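Local structure of type 2A phosphatase-associated protein 42 (Saccharomyces cerevisiae, 2V0P) at residues Ala74-Tyr77 and Tyr78-Leu81; Ile112-Leu115 and Thr116-Asp120; Asp90-Val93 and Ala94-Gln97. The protein inhibits the type 2A-like phosphatase SIT4, associates with PP2A catalytic subunits and takes part in negative regulation of TOR signalling in response to nitrogen source. All coordinates share one frame; numbering follows the deposited sequence.

Contact 1 is wholly buried, contact 2 partly buried, and contact 3 lies at the surface, with their centres about 5, 11 and 26 Å from the centre of the chain. Contact 1 belongs to helix 75-83; contacts 2 and 3 share helix 93-120, with contact 3 at its start, contact 2 at its end, and about 33 Å between their centres. Contacts 1 and 2 touch, Tyr77 CB lying 3.7 Å from Phe114 CD2, and each sets a leucine over an aromatic face one turn back. Chemistry follows position: rings and aliphatic groups dominate contact 1, contact 2 adds a threonine hydroxyl on its less buried side, and contact 3 relies on carboxylate, guanidinium and water.

Contact 1. Residues Ala74-Tyr77 and Tyr78-Leu81; sequences AVDY and YLGL
Leu81 lies over one face of the Tyr77 ring, one helical turn on, in a CH-pi contact with CG 4.2 Å from the ring centroid and 15° off the normal. Its CD1 leans over the same face toward the CE2-CZ rim, 3.5 Å from Tyr77 CE2. Tyr77 has CG opposite the backbone N (chi1 170°), which swings the ring forward along the helix, under Leu81, and turns its edge to Tyr78. That pair is T-shaped: the planes meet at 75°, with Tyr77 CD2 above the centre of the Tyr78 ring.

Packing is looser around Ala74 CB, 4.2 Å from Tyr78 CD1, and Asp76 OD1, 4.0 Å from Leu79 CD1. No solvent side exists, since all eight residues are buried; Asp76 forms a salt bridge with Lys46, and Tyr77 OH is hydrogen-bonded to Asp214. A leucine in place of Tyr77 would probably leave Asp214 without this hydroxyl partner and Leu81 without an aromatic face to lie on. Four i to i+4 backbone bonds, from Tyr78 N to Ala74 O through Leu81 N to Tyr77 O, support helix 75-83, packed among helices 4-19, 29-52, 93-120 and 199-231 in the tetratricopeptide repeat-like fold of the Tap42 N-terminal domain.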
loop_
_atom_site.group_PDB
_atom_site.type_symbol
_atom_site.label_atom_id
_atom_site.label_comp_id
_atom_site.label_asym_id
_atom_site.label_seq_id
_atom_site.Cartn_x
_atom_site.Cartn_y
_atom_site.Cartn_z
ATOM N N ALA A 74 13.724 20.279 17.419
ATOM C CA ALA A 74 13.057 18.912 17.231
ATOM C C ALA A 74 11.700 18.631 17.948
ATOM O O ALA A 74 11.151 17.503 17.857
ATOM C CB ALA A 74 13.969 17.857 17.499
ATOM N N VAL A 75 11.157 19.613 18.633
ATOM C CA VAL A 75 9.894 19.417 19.318
ATOM C C VAL A 75 8.795 18.918 18.319
ATOM O O VAL A 75 8.165 17.988 18.590
ATOM C CB VAL A 75 9.377 20.616 20.104
ATOM C CG1 VAL A 75 10.435 21.185 21.057
ATOM C CG2 VAL A 75 8.812 21.667 19.253
ATOM N N ASP A 76 8.648 19.524 17.160
ATOM C CA ASP A 76 7.670 19.026 16.211
ATOM C C ASP A 76 7.985 17.619 15.689
ATOM O O ASP A 76 7.035 16.872 15.374
ATOM C CB ASP A 76 7.509 19.981 15.076
ATOM C CG ASP A 76 6.963 21.301 15.516
ATOM O OD1 ASP A 76 5.939 21.285 16.220
ATOM O OD2 ASP A 76 7.574 22.335 15.153
ATOM N N TYR A 77 9.284 17.251 15.579
ATOM C CA TYR A 77 9.642 15.941 15.176
ATOM C C TYR A 77 9.070 14.922 16.197
ATOM O O TYR A 77 8.454 13.932 15.805
ATOM C CB TYR A 77 11.140 15.747 15.020
ATOM C CG TYR A 77 11.650 14.346 14.816
ATOM C CD1 TYR A 77 11.469 13.633 13.576
ATOM C CD2 TYR A 77 12.353 13.699 15.823
ATOM C CE1 TYR A 77 11.972 12.356 13.428
ATOM C CE2 TYR A 77 12.845 12.454 15.627
ATOM C CZ TYR A 77 12.622 11.791 14.383
ATOM O OH TYR A 77 13.105 10.579 14.220
ATOM N N TYR A 78 9.283 15.203 17.486
ATOM C CA TYR A 78 8.912 14.306 18.509
ATOM C C TYR A 78 7.329 14.238 18.606
ATOM O O TYR A 78 6.803 13.214 18.905
ATOM C CB TYR A 78 9.593 14.716 19.840
ATOM C CG TYR A 78 10.975 14.129 19.941
ATOM C CD1 TYR A 78 12.089 14.891 19.746
ATOM C CD2 TYR A 78 11.140 12.767 20.151
ATOM C CE1 TYR A 78 13.322 14.356 19.818
ATOM C CE2 TYR A 78 12.390 12.200 20.197
ATOM C CZ TYR A 78 13.477 13.013 20.035
ATOM O OH TYR A 78 14.735 12.482 20.103
ATOM N N LEU A 79 6.646 15.336 18.371
ATOM C CA LEU A 79 5.209 15.358 18.320
ATOM C C LEU A 79 4.750 14.446 17.153
ATOM O O LEU A 79 3.869 13.649 17.328
ATOM C CB LEU A 79 4.654 16.774 18.205
ATOM C CG LEU A 79 4.593 17.755 19.425
ATOM C CD1 LEU A 79 4.081 19.014 18.929
ATOM C CD2 LEU A 79 3.733 17.277 20.542
ATOM N N GLY A 80 5.390 14.574 15.997
ATOM C CA GLY A 80 5.176 13.642 14.871
ATOM C C GLY A 80 5.219 12.187 15.241
ATOM O O GLY A 80 4.291 11.446 14.942
ATOM N N LEU A 81 6.277 11.795 15.893
ATOM C CA LEU A 81 6.508 10.458 16.314
ATOM C C LEU A 81 5.459 9.967 17.370
ATOM O O LEU A 81 4.965 8.829 17.309
ATOM C CB LEU A 81 7.886 10.333 16.868
ATOM C CG LEU A 81 9.096 10.459 15.974
ATOM C CD1 LEU A 81 10.284 10.336 16.852
ATOM C CD2 LEU A 81 9.064 9.359 14.889
#

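Contact 2. Residues Ile112-Leu115 and Thr116-Asp120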
loop_
_atom_site.group_PDB
_atom_site.type_symbol
_atom_site.label_atom_id
_atom_site.label_comp_id
_atom_site.label_asym_id
_atom_site.label_seq_id
_atom_site.Cartn_x
_atom_site.Cartn_y
_atom_site.Cartn_z
ATOM N N ILE A 112 5.730 18.016 9.080
ATOM C CA ILE A 112 5.921 19.093 8.118
ATOM C C ILE A 112 6.322 20.467 8.757
ATOM O O ILE A 112 7.196 21.176 8.269
ATOM C CB ILE A 112 4.744 19.157 7.108
ATOM C CG1 ILE A 112 4.687 17.804 6.327
ATOM C CG2 ILE A 112 4.896 20.315 6.172
ATOM C CD1 ILE A 112 3.600 17.729 5.291
ATOM N N ASN A 113 5.680 20.781 9.871
ATOM C CA ASN A 113 6.105 21.856 10.770
ATOM C C ASN A 113 7.611 21.783 11.069
ATOM O O ASN A 113 8.284 22.732 10.858
ATOM C CB ASN A 113 5.276 21.782 12.066
ATOM C CG ASN A 113 3.862 22.218 11.868
ATOM O OD1 ASN A 113 3.530 22.721 10.831
ATOM N ND2 ASN A 113 3.010 22.064 12.899
ATOM N N PHE A 114 8.109 20.618 11.483
ATOM C CA PHE A 114 9.487 20.378 11.784
ATOM C C PHE A 114 10.402 20.728 10.564
ATOM O O PHE A 114 11.291 21.442 10.730
ATOM C CB PHE A 114 9.688 18.964 12.258
ATOM C CG PHE A 114 11.131 18.541 12.425
ATOM C CD1 PHE A 114 12.003 19.224 13.310
ATOM C CD2 PHE A 114 11.617 17.439 11.742
ATOM C CE1 PHE A 114 13.317 18.840 13.456
ATOM C CE2 PHE A 114 12.986 17.011 11.932
ATOM C CZ PHE A 114 13.834 17.749 12.787
ATOM N N LEU A 115 10.115 20.218 9.365
ATOM C CA LEU A 115 10.921 20.476 8.189
ATOM C C LEU A 115 10.842 21.924 7.791
ATOM O O LEU A 115 11.826 22.524 7.382
ATOM C CB LEU A 115 10.505 19.547 6.986
ATOM C CG LEU A 115 10.548 18.052 7.261
ATOM C CD1 LEU A 115 10.041 17.231 6.028
ATOM C CD2 LEU A 115 11.868 17.483 7.725
ATOM N N THR A 116 9.670 22.500 7.888
ATOM C CA THR A 116 9.512 23.830 7.527
ATOM C C THR A 116 10.406 24.729 8.464
ATOM O O THR A 116 11.052 25.669 8.004
ATOM C CB THR A 116 8.104 24.188 7.636
ATOM O OG1 THR A 116 7.385 23.487 6.600
ATOM C CG2 THR A 116 7.903 25.685 7.500
ATOM N N LEU A 117 10.447 24.348 9.734
ATOM C CA LEU A 117 11.227 25.066 10.746
ATOM C C LEU A 117 12.696 24.956 10.402
ATOM O O LEU A 117 13.372 25.967 10.439
ATOM C CB LEU A 117 10.986 24.501 12.136
ATOM C CG LEU A 117 11.734 25.164 13.318
ATOM C CD1 LEU A 117 11.298 26.552 13.475
ATOM C CD2 LEU A 117 11.414 24.397 14.536
ATOM N N LEU A 118 13.173 23.758 10.053
ATOM C CA LEU A 118 14.578 23.594 9.687
ATOM C C LEU A 118 14.930 24.398 8.436
ATOM O O LEU A 118 15.990 25.056 8.366
ATOM C CB LEU A 118 14.986 22.145 9.508
ATOM C CG LEU A 118 14.977 21.180 10.660
ATOM C CD1 LEU A 118 15.291 19.791 10.129
ATOM C CD2 LEU A 118 15.970 21.579 11.721
ATOM N N GLN A 119 14.027 24.358 7.464
ATOM C CA GLN A 119 14.134 25.187 6.285
ATOM C C GLN A 119 14.205 26.691 6.632
ATOM O O GLN A 119 14.958 27.435 6.038
ATOM C CB GLN A 119 12.952 24.905 5.358
ATOM C CG GLN A 119 13.068 25.544 3.976
ATOM C CD GLN A 119 11.995 25.044 3.033
ATOM O OE1 GLN A 119 10.818 25.413 3.148
ATOM N NE2 GLN A 119 12.393 24.200 2.085
ATOM N N ASP A 120 13.386 27.132 7.577
ATOM C CA ASP A 120 13.400 28.521 8.023
ATOM C C ASP A 120 14.775 28.923 8.630
ATOM O O ASP A 120 15.209 30.090 8.525
ATOM C CB ASP A 120 12.290 28.741 9.048
ATOM C CG ASP A 120 10.918 28.817 8.415
ATOM O OD1 ASP A 120 10.824 29.069 7.203
ATOM O OD2 ASP A 120 9.930 28.646 9.150
#
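Four successive i to i+4 bonds join Ile112-Leu115 to Thr116-Asp120 as continuous alpha-helix, the last turns of helix 93-120. They run from Thr116 N to Ile112 O at 2.8 Å through to Gln119 N on Leu115 O at 2.9 Å, the latter almost straight.

Ile112 O also accepts from Thr116 OG1, 2.9 Å away. The hydroxyl stands beside its own backbone N (chi1 -69°), a rotation that carries it back over the preceding turn; it approaches from above the carbonyl plane, 41° out of it, whereas Thr116 N comes nearly end-on. One oxygen is thus held by two donors of the same residue.

On the buried side, Leu118 CD1 sits over a face of the Phe114 ring in a CH-pi contact, 4.1 Å from the centroid and 28° off the normal. The methyl is shifted toward the far end of the ring, its nearest atom there being Phe114 CZ at 3.7 Å. Phe114 also meets Tyr77 of helix 75-83 and Phe211 of helix 199-231, while Asn113 OD1 is hydrogen-bonded to Arg138.

The chemistry therefore divides around the helix: aromatic and aliphatic carbon faces the neighbouring helices, and on the partly exposed side the threonine hydroxyl finds its acceptor in the backbone of the same helix, one turn earlier, at Ile112 O.

Contact 3. Residues Asp90-Val93 and Ala94-Gln97; sequences DSDV and AQRQ
An N-cap opens helix 93-120, with Asp92 at the cap position and an Asx turn leading into it, closed on its backbone N. Asp92 OD1 reaches forward to the first turn and accepts two weak bonds, from Ala94 N at 3.1 Å and from Gln95 N at 3.4 Å. The carboxylate can reach them because CG stands opposite the backbone N (chi1 -166°), bringing OD1 over the start of the helix. Its negative charge would probably be favoured there by the helix dipole. The aliphatic part of Gln95 passes obliquely across this carboxylate.

In the Asx turn, Asp90 OD2 accepts from Asp92 N at 2.8 Å through its anti lone pair, which ties the loop residue Asp90 to the backbone of the cap residue. Asp90 also binds through its backbone: Arg96 NH1 donates to Asp90 O at 2.7 Å, with the oxygen 24° out of the guanidinium plane. Val93 CG2 lies over one face of that guanidinium, 3.3 Å from Arg96 NH2, while the main chain continues the helix with Arg96 N on Asp92 O and Gln97 N on Val93 O.

The turn also meets the second subunit: Val93 packs on Val93 of that chain, and Gln97 OE1 is hydrogen-bonded to Gln97 NE2 of the second subunit. Within the turn a water joins backbone to side chain, donating to Val93 O and accepting from Gln97 NE2, 2.8 Å from each.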
loop_
_atom_site.group_PDB
_atom_site.type_symbol
_atom_site.label_atom_id
_atom_site.label_comp_id
_atom_site.label_asym_id
_atom_site.label_seq_id
_atom_site.Cartn_x
_atom_site.Cartn_y
_atom_site.Cartn_z
ATOM N N ASP A 90 -12.686 3.994 21.590
ATOM C CA ASP A 90 -14.109 4.185 21.441
ATOM C C ASP A 90 -14.800 2.881 20.998
ATOM O O ASP A 90 -14.310 2.174 20.125
ATOM C CB ASP A 90 -14.391 5.312 20.449
ATOM C CG ASP A 90 -15.812 5.868 20.577
ATOM O OD1 ASP A 90 -15.974 6.963 21.156
ATOM O OD2 ASP A 90 -16.768 5.207 20.115
ATOM N N SER A 91 -15.926 2.556 21.624
ATOM C CA SER A 91 -16.669 1.341 21.256
ATOM C C SER A 91 -17.197 1.426 19.825
ATOM O O SER A 91 -17.330 0.410 19.137
ATOM C CB SER A 91 -17.799 1.057 22.244
ATOM O OG SER A 91 -18.493 2.242 22.581
ATOM N N ASP A 92 -17.476 2.649 19.383
ATOM C CA ASP A 92 -17.932 2.902 18.018
ATOM C C ASP A 92 -16.787 2.661 17.034
ATOM O O ASP A 92 -15.737 3.365 17.046
ATOM C CB ASP A 92 -18.487 4.328 17.905
ATOM C CG ASP A 92 -19.269 4.557 16.633
ATOM O OD1 ASP A 92 -18.832 4.089 15.571
ATOM O OD2 ASP A 92 -20.323 5.226 16.697
ATOM N N VAL A 93 -16.972 1.647 16.206
ATOM C CA VAL A 93 -15.940 1.256 15.237
ATOM C C VAL A 93 -15.612 2.331 14.197
ATOM O O VAL A 93 -14.477 2.513 13.895
ATOM C CB VAL A 93 -16.265 -0.105 14.528
ATOM C CG1 VAL A 93 -15.721 -0.137 13.113
ATOM C CG2 VAL A 93 -15.697 -1.267 15.324
ATOM N N ALA A 94 -16.608 3.032 13.666
ATOM C CA ALA A 94 -16.369 4.130 12.727
ATOM C C ALA A 94 -15.533 5.241 13.375
ATOM O O ALA A 94 -14.604 5.782 12.752
ATOM C CB ALA A 94 -17.704 4.683 12.193
ATOM N N GLN A 95 -15.843 5.522 14.637
ATOM C CA GLN A 95 -15.266 6.624 15.365
ATOM C C GLN A 95 -13.807 6.363 15.669
ATOM O O GLN A 95 -12.967 7.255 15.554
ATOM C CB GLN A 95 -16.037 6.867 16.663
ATOM C CG GLN A 95 -17.423 7.406 16.447
ATOM C CD GLN A 95 -17.435 8.839 15.954
ATOM O OE1 GLN A 95 -18.033 9.142 14.917
ATOM N NE2 GLN A 95 -16.799 9.735 16.709
ATOM N N ARG A 96 -13.527 5.127 16.040
ATOM C CA ARG A 96 -12.201 4.681 16.351
ATOM C C ARG A 96 -11.280 4.631 15.126
ATOM O O ARG A 96 -10.159 5.146 15.208
ATOM C CB ARG A 96 -12.254 3.457 17.277
ATOM C CG ARG A 96 -11.608 2.186 16.917
ATOM C CD ARG A 96 -11.902 1.219 18.041
ATOM N NE ARG A 96 -12.352 -0.101 17.592
ATOM C CZ ARG A 96 -13.232 -0.844 18.251
ATOM N NH1 ARG A 96 -13.770 -0.399 19.386
ATOM N NH2 ARG A 96 -13.589 -2.034 17.776
ATOM N N GLN A 97 -11.797 4.155 13.988
ATOM C CA GLN A 97 -11.100 4.192 12.768
ATOM C C GLN A 97 -10.924 5.590 12.211
ATOM O O GLN A 97 -9.838 5.917 11.701
ATOM C CB GLN A 97 -11.692 3.225 11.724
ATOM C CG GLN A 97 -11.472 1.763 12.101
ATOM C CD GLN A 97 -12.174 0.810 11.186
ATOM O OE1 GLN A 97 -12.349 1.093 10.007
ATOM N NE2 GLN A 97 -12.628 -0.321 11.737
HETATM O O HOH W 1 -12.907 0.329 14.468
#